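Local coordinates for protein aminofutalosine deaminase (Helicobacter pylori, PDB 7LKJ) that belongs to the metal-dependent amidohydrolases and, as an aminofutalosine deaminase, hydrolytically removes an amino group, probably also converting adenosine into inosine, at residues 221-226 with 277-282; 154-159 with 215-220. All coordinates share one frame; numbering follows the deposited sequence.

Contact 1 (221-226 with 277-282); sequences HFLESL and QFASLE. With FE (Fe (III) ion), chain E; EDO (1,2-ethanediol), chain G.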
loop_
_atom_site.group_PDB
_atom_site.type_symbol
_atom_site.label_atom_id
_atom_site.label_comp_id
_atom_site.label_asym_id
_atom_site.label_seq_id
_atom_site.Cartn_x
_atom_site.Cartn_y
_atom_site.Cartn_z
ATOM N N HIS A 221 4.447 1.621 -23.750
ATOM C CA HIS A 221 4.269 2.581 -22.671
ATOM C C HIS A 221 3.842 3.907 -23.288
ATOM O O HIS A 221 4.542 4.445 -24.155
ATOM C CB HIS A 221 5.557 2.750 -21.866
ATOM C CG HIS A 221 6.161 1.460 -21.401
ATOM N ND1 HIS A 221 6.731 0.549 -22.265
ATOM C CD2 HIS A 221 6.298 0.937 -20.160
ATOM C CE1 HIS A 221 7.185 -0.483 -21.577
ATOM N NE2 HIS A 221 6.936 -0.272 -20.297
ATOM N N PHE A 222 2.702 4.432 -22.851
ATOM C CA PHE A 222 2.125 5.625 -23.454
ATOM C C PHE A 222 1.810 6.659 -22.385
ATOM O O PHE A 222 1.203 6.331 -21.361
ATOM C CB PHE A 222 0.857 5.275 -24.239
ATOM C CG PHE A 222 0.267 6.433 -24.988
ATOM C CD1 PHE A 222 0.975 7.046 -26.008
ATOM C CD2 PHE A 222 -0.997 6.906 -24.677
ATOM C CE1 PHE A 222 0.436 8.111 -26.702
ATOM C CE2 PHE A 222 -1.543 7.971 -25.367
ATOM C CZ PHE A 222 -0.825 8.575 -26.382
ATOM N N LEU A 223 2.204 7.908 -22.655
ATOM C CA LEU A 223 2.040 9.068 -21.779
ATOM C C LEU A 223 2.039 8.719 -20.295
ATOM O O LEU A 223 1.029 8.900 -19.607
ATOM C CB LEU A 223 0.758 9.816 -22.151
ATOM C CG LEU A 223 0.753 10.359 -23.582
ATOM C CD1 LEU A 223 -0.533 11.110 -23.879
ATOM C CD2 LEU A 223 1.969 11.245 -23.826
ATOM N N GLU A 224 3.171 8.224 -19.798
ATOM C CA GLU A 224 3.298 7.835 -18.401
ATOM C C GLU A 224 3.685 8.999 -17.493
ATOM O O GLU A 224 3.491 8.913 -16.274
ATOM C CB GLU A 224 4.329 6.704 -18.279
ATOM C CG GLU A 224 4.596 6.194 -16.870
ATOM C CD GLU A 224 5.771 5.240 -16.813
ATOM O OE1 GLU A 224 5.930 4.545 -15.786
ATOM O OE2 GLU A 224 6.535 5.180 -17.798
ATOM N N SER A 225 4.176 10.101 -18.056
ATOM C CA SER A 225 4.715 11.202 -17.274
ATOM C C SER A 225 4.192 12.530 -17.803
ATOM O O SER A 225 3.694 12.626 -18.928
ATOM C CB SER A 225 6.247 11.201 -17.288
ATOM O OG SER A 225 6.744 10.761 -18.539
ATOM N N LEU A 226 4.323 13.565 -16.968
ATOM C CA LEU A 226 4.039 14.924 -17.418
ATOM C C LEU A 226 5.133 15.447 -18.339
ATOM O O LEU A 226 4.866 16.299 -19.195
ATOM C CB LEU A 226 3.872 15.847 -16.211
ATOM C CG LEU A 226 3.624 17.333 -16.481
ATOM C CD1 LEU A 226 2.354 17.530 -17.294
ATOM C CD2 LEU A 226 3.558 18.108 -15.175
ATOM N N GLN A 277 -1.571 7.556 -17.562
ATOM C CA GLN A 277 -2.143 8.438 -16.547
ATOM C C GLN A 277 -2.234 9.884 -17.014
ATOM O O GLN A 277 -2.964 10.673 -16.406
ATOM C CB GLN A 277 -1.340 8.372 -15.248
ATOM C CG GLN A 277 -0.854 6.988 -14.886
ATOM C CD GLN A 277 0.544 6.740 -15.394
ATOM O OE1 GLN A 277 0.957 7.317 -16.395
ATOM N NE2 GLN A 277 1.283 5.881 -14.709
ATOM N N PHE A 278 -1.516 10.251 -18.074
ATOM C CA PHE A 278 -1.507 11.621 -18.569
ATOM C C PHE A 278 -2.195 11.747 -19.919
ATOM O O PHE A 278 -2.125 12.809 -20.547
ATOM C CB PHE A 278 -0.073 12.145 -18.651
ATOM C CG PHE A 278 0.484 12.586 -17.327
ATOM C CD1 PHE A 278 1.203 11.707 -16.536
ATOM C CD2 PHE A 278 0.276 13.876 -16.869
ATOM C CE1 PHE A 278 1.713 12.108 -15.314
ATOM C CE2 PHE A 278 0.780 14.283 -15.648
ATOM C CZ PHE A 278 1.501 13.399 -14.870
ATOM N N ALA A 279 -2.851 10.687 -20.383
ATOM C CA ALA A 279 -3.664 10.760 -21.587
ATOM C C ALA A 279 -5.025 11.350 -21.243
ATOM O O ALA A 279 -5.701 10.877 -20.324
ATOM C CB ALA A 279 -3.825 9.375 -22.211
ATOM N N SER A 280 -5.427 12.378 -21.982
ATOM C CA SER A 280 -6.707 13.020 -21.743
ATOM C C SER A 280 -7.840 12.168 -22.311
ATOM O O SER A 280 -7.619 11.192 -23.035
ATOM C CB SER A 280 -6.730 14.419 -22.355
ATOM O OG SER A 280 -6.213 14.405 -23.673
ATOM N N LEU A 281 -9.072 12.539 -21.953
ATOM C CA LEU A 281 -10.235 11.799 -22.435
ATOM C C LEU A 281 -10.284 11.778 -23.958
ATOM O O LEU A 281 -10.674 10.770 -24.560
ATOM C CB LEU A 281 -11.517 12.404 -21.866
ATOM C CG LEU A 281 -12.802 11.680 -22.269
ATOM C CD1 LEU A 281 -13.013 10.448 -21.404
ATOM C CD2 LEU A 281 -13.997 12.613 -22.190
ATOM N N GLU A 282 -9.890 12.881 -24.598
ATOM C CA GLU A 282 -9.805 12.897 -26.054
ATOM C C GLU A 282 -8.741 11.925 -26.547
ATOM O O GLU A 282 -8.917 11.269 -27.581
ATOM C CB GLU A 282 -9.516 14.318 -26.541
ATOM C CG GLU A 282 -8.927 14.404 -27.939
ATOM C CD GLU A 282 -8.784 15.833 -28.422
ATOM O OE1 GLU A 282 -9.672 16.657 -28.113
ATOM O OE2 GLU A 282 -7.785 16.134 -29.108
HETATM FE FE FE E . 6.771 -0.869 -18.054
HETATM C C1 EDO G . -4.607 15.976 -19.781
HETATM O O1 EDO G . -3.773 15.413 -20.801
HETATM C C2 EDO G . -4.920 14.911 -18.737
HETATM O O2 EDO G . -3.706 14.464 -18.123
#

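Contact 2 (154-159 with 215-220); sequences VVFLEF and QSLLST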
loop_
_atom_site.group_PDB
_atom_site.type_symbol
_atom_site.label_atom_id
_atom_site.label_comp_id
_atom_site.label_asym_id
_atom_site.label_seq_id
_atom_site.Cartn_x
_atom_site.Cartn_y
_atom_site.Cartn_z
ATOM N N VAL A 154 3.864 -14.612 -22.296
ATOM C CA VAL A 154 3.675 -13.823 -23.513
ATOM C C VAL A 154 4.861 -12.867 -23.567
ATOM O O VAL A 154 4.826 -11.770 -22.999
ATOM C CB VAL A 154 2.343 -13.065 -23.531
ATOM C CG1 VAL A 154 2.217 -12.248 -24.807
ATOM C CG2 VAL A 154 1.178 -14.034 -23.399
ATOM N N VAL A 155 5.930 -13.284 -24.238
ATOM C CA VAL A 155 7.151 -12.489 -24.300
ATOM C C VAL A 155 6.956 -11.353 -25.293
ATOM O O VAL A 155 6.675 -11.584 -26.473
ATOM C CB VAL A 155 8.357 -13.355 -24.692
ATOM C CG1 VAL A 155 9.559 -12.474 -24.991
ATOM C CG2 VAL A 155 8.678 -14.356 -23.598
ATOM N N PHE A 156 7.100 -10.122 -24.815
ATOM C CA PHE A 156 7.122 -8.945 -25.668
ATOM C C PHE A 156 8.575 -8.554 -25.908
ATOM O O PHE A 156 9.288 -8.196 -24.964
ATOM C CB PHE A 156 6.359 -7.785 -25.030
ATOM C CG PHE A 156 4.870 -7.958 -25.034
ATOM C CD1 PHE A 156 4.244 -8.730 -24.070
ATOM C CD2 PHE A 156 4.093 -7.341 -25.999
ATOM C CE1 PHE A 156 2.872 -8.886 -24.069
ATOM C CE2 PHE A 156 2.720 -7.496 -26.006
ATOM C CZ PHE A 156 2.109 -8.269 -25.039
ATOM N N LEU A 157 9.013 -8.627 -27.160
ATOM C CA LEU A 157 10.352 -8.174 -27.508
ATOM C C LEU A 157 10.329 -6.658 -27.655
ATOM O O LEU A 157 9.639 -6.123 -28.531
ATOM C CB LEU A 157 10.837 -8.841 -28.792
ATOM C CG LEU A 157 12.252 -8.448 -29.228
ATOM C CD1 LEU A 157 13.264 -8.822 -28.157
ATOM C CD2 LEU A 157 12.610 -9.088 -30.559
ATOM N N GLU A 158 11.072 -5.965 -26.798
ATOM C CA GLU A 158 10.982 -4.516 -26.705
ATOM C C GLU A 158 12.003 -3.865 -27.627
ATOM O O GLU A 158 13.115 -4.371 -27.803
ATOM C CB GLU A 158 11.200 -4.051 -25.266
ATOM C CG GLU A 158 10.436 -2.788 -24.909
ATOM C CD GLU A 158 10.961 -2.125 -23.653
ATOM O OE1 GLU A 158 12.158 -2.302 -23.340
ATOM O OE2 GLU A 158 10.176 -1.426 -22.977
ATOM N N PHE A 159 11.619 -2.732 -28.205
ATOM C CA PHE A 159 12.455 -2.004 -29.146
ATOM C C PHE A 159 12.832 -0.649 -28.565
ATOM O O PHE A 159 11.963 0.094 -28.096
ATOM C CB PHE A 159 11.735 -1.818 -30.482
ATOM C CG PHE A 159 12.598 -1.219 -31.548
ATOM C CD1 PHE A 159 12.582 0.145 -31.785
ATOM C CD2 PHE A 159 13.433 -2.018 -32.307
ATOM C CE1 PHE A 159 13.380 0.698 -32.761
ATOM C CE2 PHE A 159 14.234 -1.470 -33.287
ATOM C CZ PHE A 159 14.207 -0.111 -33.515
ATOM N N GLN A 215 1.631 -11.744 -36.848
ATOM C CA GLN A 215 0.357 -11.856 -36.138
ATOM C C GLN A 215 0.602 -12.008 -34.637
ATOM O O GLN A 215 0.271 -13.017 -34.014
ATOM C CB GLN A 215 -0.479 -13.010 -36.696
ATOM C CG GLN A 215 -0.797 -12.860 -38.177
ATOM C CD GLN A 215 -1.535 -14.055 -38.746
ATOM O OE1 GLN A 215 -1.137 -15.202 -38.538
ATOM N NE2 GLN A 215 -2.614 -13.792 -39.474
ATOM N N SER A 216 1.190 -10.964 -34.060
ATOM C CA SER A 216 1.602 -10.969 -32.667
ATOM C C SER A 216 1.075 -9.725 -31.970
ATOM O O SER A 216 0.579 -8.788 -32.600
ATOM C CB SER A 216 3.131 -11.042 -32.539
ATOM O OG SER A 216 3.762 -10.156 -33.450
ATOM N N LEU A 217 1.191 -9.733 -30.647
ATOM C CA LEU A 217 0.654 -8.660 -29.824
ATOM C C LEU A 217 1.637 -7.500 -29.727
ATOM O O LEU A 217 2.853 -7.672 -29.841
ATOM C CB LEU A 217 0.321 -9.176 -28.423
ATOM C CG LEU A 217 -1.043 -9.827 -28.173
ATOM C CD1 LEU A 217 -1.519 -10.669 -29.351
ATOM C CD2 LEU A 217 -1.000 -10.663 -26.902
ATOM N N LEU A 218 1.091 -6.305 -29.513
ATOM C CA LEU A 218 1.875 -5.092 -29.338
ATOM C C LEU A 218 1.595 -4.519 -27.957
ATOM O O LEU A 218 0.434 -4.337 -27.582
ATOM C CB LEU A 218 1.553 -4.051 -30.413
ATOM C CG LEU A 218 1.802 -4.428 -31.872
ATOM C CD1 LEU A 218 0.727 -3.827 -32.740
ATOM C CD2 LEU A 218 3.168 -3.942 -32.320
ATOM N N SER A 219 2.649 -4.275 -27.190
ATOM C CA SER A 219 2.540 -3.506 -25.962
ATOM C C SER A 219 3.412 -2.267 -26.080
ATOM O O SER A 219 4.427 -2.269 -26.782
ATOM C CB SER A 219 2.950 -4.321 -24.734
ATOM O OG SER A 219 4.283 -4.034 -24.361
ATOM N N THR A 220 3.010 -1.204 -25.390
ATOM C CA THR A 220 3.777 0.029 -25.433
ATOM C C THR A 220 3.453 0.862 -24.202
ATOM O O THR A 220 2.344 0.798 -23.663
ATOM C CB THR A 220 3.500 0.822 -26.721
ATOM O OG1 THR A 220 4.559 1.761 -26.946
ATOM C CG2 THR A 220 2.170 1.561 -26.647
#

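Contact 1 (221-226 with 277-282)
At the C-terminal mouth of the TIM barrel, Leu223 and Phe278 join the loops that follow the neighbouring parallel strands 218-222 and 271-275. Phe278 N donates to Leu223 O over 3.3 Å, with a C=O...N angle of 164°. Beside this bond the Phe278 ring lies over the peptide joining Ser225 to Leu226: Leu226 N sits 3.4 Å above the ring plane over its centre, and Ser225 C is offset toward the rim. Leu226 then brings CB to 3.5 Å from Phe278 CE2. Leu223 has CG anti to its carbonyl carbon (chi1 -61°), and from there CD1 reaches Ala279 CB at 4.1 Å, while Phe222 CE2 packs obliquely on the same methyl. Glu224 and Gln277 run side by side in one direction, carboxylate and amide planes 16° apart, with Glu224 CG 3.8 Å from Gln277 OE1. An ethanediol molecule, probably from the crystallisation liquor, gives a hydrogen bond from O1 to Phe278 O. At the start of 221-226, His221 NE2 binds the iron(III) ion at 2.3 Å, with His79 as another ligand. A metal-binding histidine at the C-terminal end of a barrel strand is characteristic of the amidohydrolase active site.

Contact 2 (154-159 with 215-220)
Phe156 reaches Leu217 and Ser219 through the interior of the amidohydrolase TIM barrel. Strands 152-159 and 218-222 are not neighbours in the parallel sheet: strand 187-193 runs between them, so the two are not paired, and the Phe156 side chain spans the gap to side chains and backbone of 217-219. The closest CA atoms, those of Phe156 and Ser219, are 7.1 Å apart. From Phe156 CB, which points at the other segment, the side chain leaves with CG anti to the carbonyl carbon (chi1 -73°), and this carries the ring across toward strand 218-222. Phe156 CG is the first ring atom to meet Ser219, whose OG lies 4.0 Å away. Phe156 CD2 moves in on Ser219 CB at 3.5 Å. Phe156 CE2 packs obliquely against Leu217 CB at 3.8 Å and also against Ser219 CB, while Leu218 C lies at the ring edge, near its plane. At the tip, Phe156 CZ lies between the two, 3.9 Å from Leu217 CB and hardly farther from Ser219 CB. The ring thus bridges two residues that alternate with Leu218, whose CB points away from 154-159 and whose side chain packs on Ile208 and Ala211 of helix 201-214. Phe156 also touches Ala190 of the intervening strand. The metal site lies toward the C-terminal strand ends: the side chain of Ser219 is about 5 Å from those of the iron ligands His79 and His221. At the start of 215-220, Gln215, with positive phi, is the C-prime residue of the Schellman motif that closes helix 201-214. Leu217 also meets Val154, two residues before Phe156: the side chains cross at about a right angle, with Val154 CG1 4.2 Å from Leu217 CD2.

Overall arrangement
From the N terminus the chain passes through the small sheet and barrel strands 69-81 and 130-137 before reaching strand 152-159, then through strand 187-193 and helix 201-214 before contact 2 closes this stretch on strand 218-222. Contact 1 opens at the very next residue, His221, runs through the helices and strand 271-275, and closes at 277-282, where helix 281-291 begins. The two loops follow in series, neither nesting nor crossing, and share strand 218-222: Leu217 and Ser219 meet 154-159 across the barrel interior in contact 2, the strand's end and the following loop form contact 1. Centres 20 Å apart, they touch where His221 CE1 packs on Glu158 OE2 (3.4 Å), near the C-terminal strand ends.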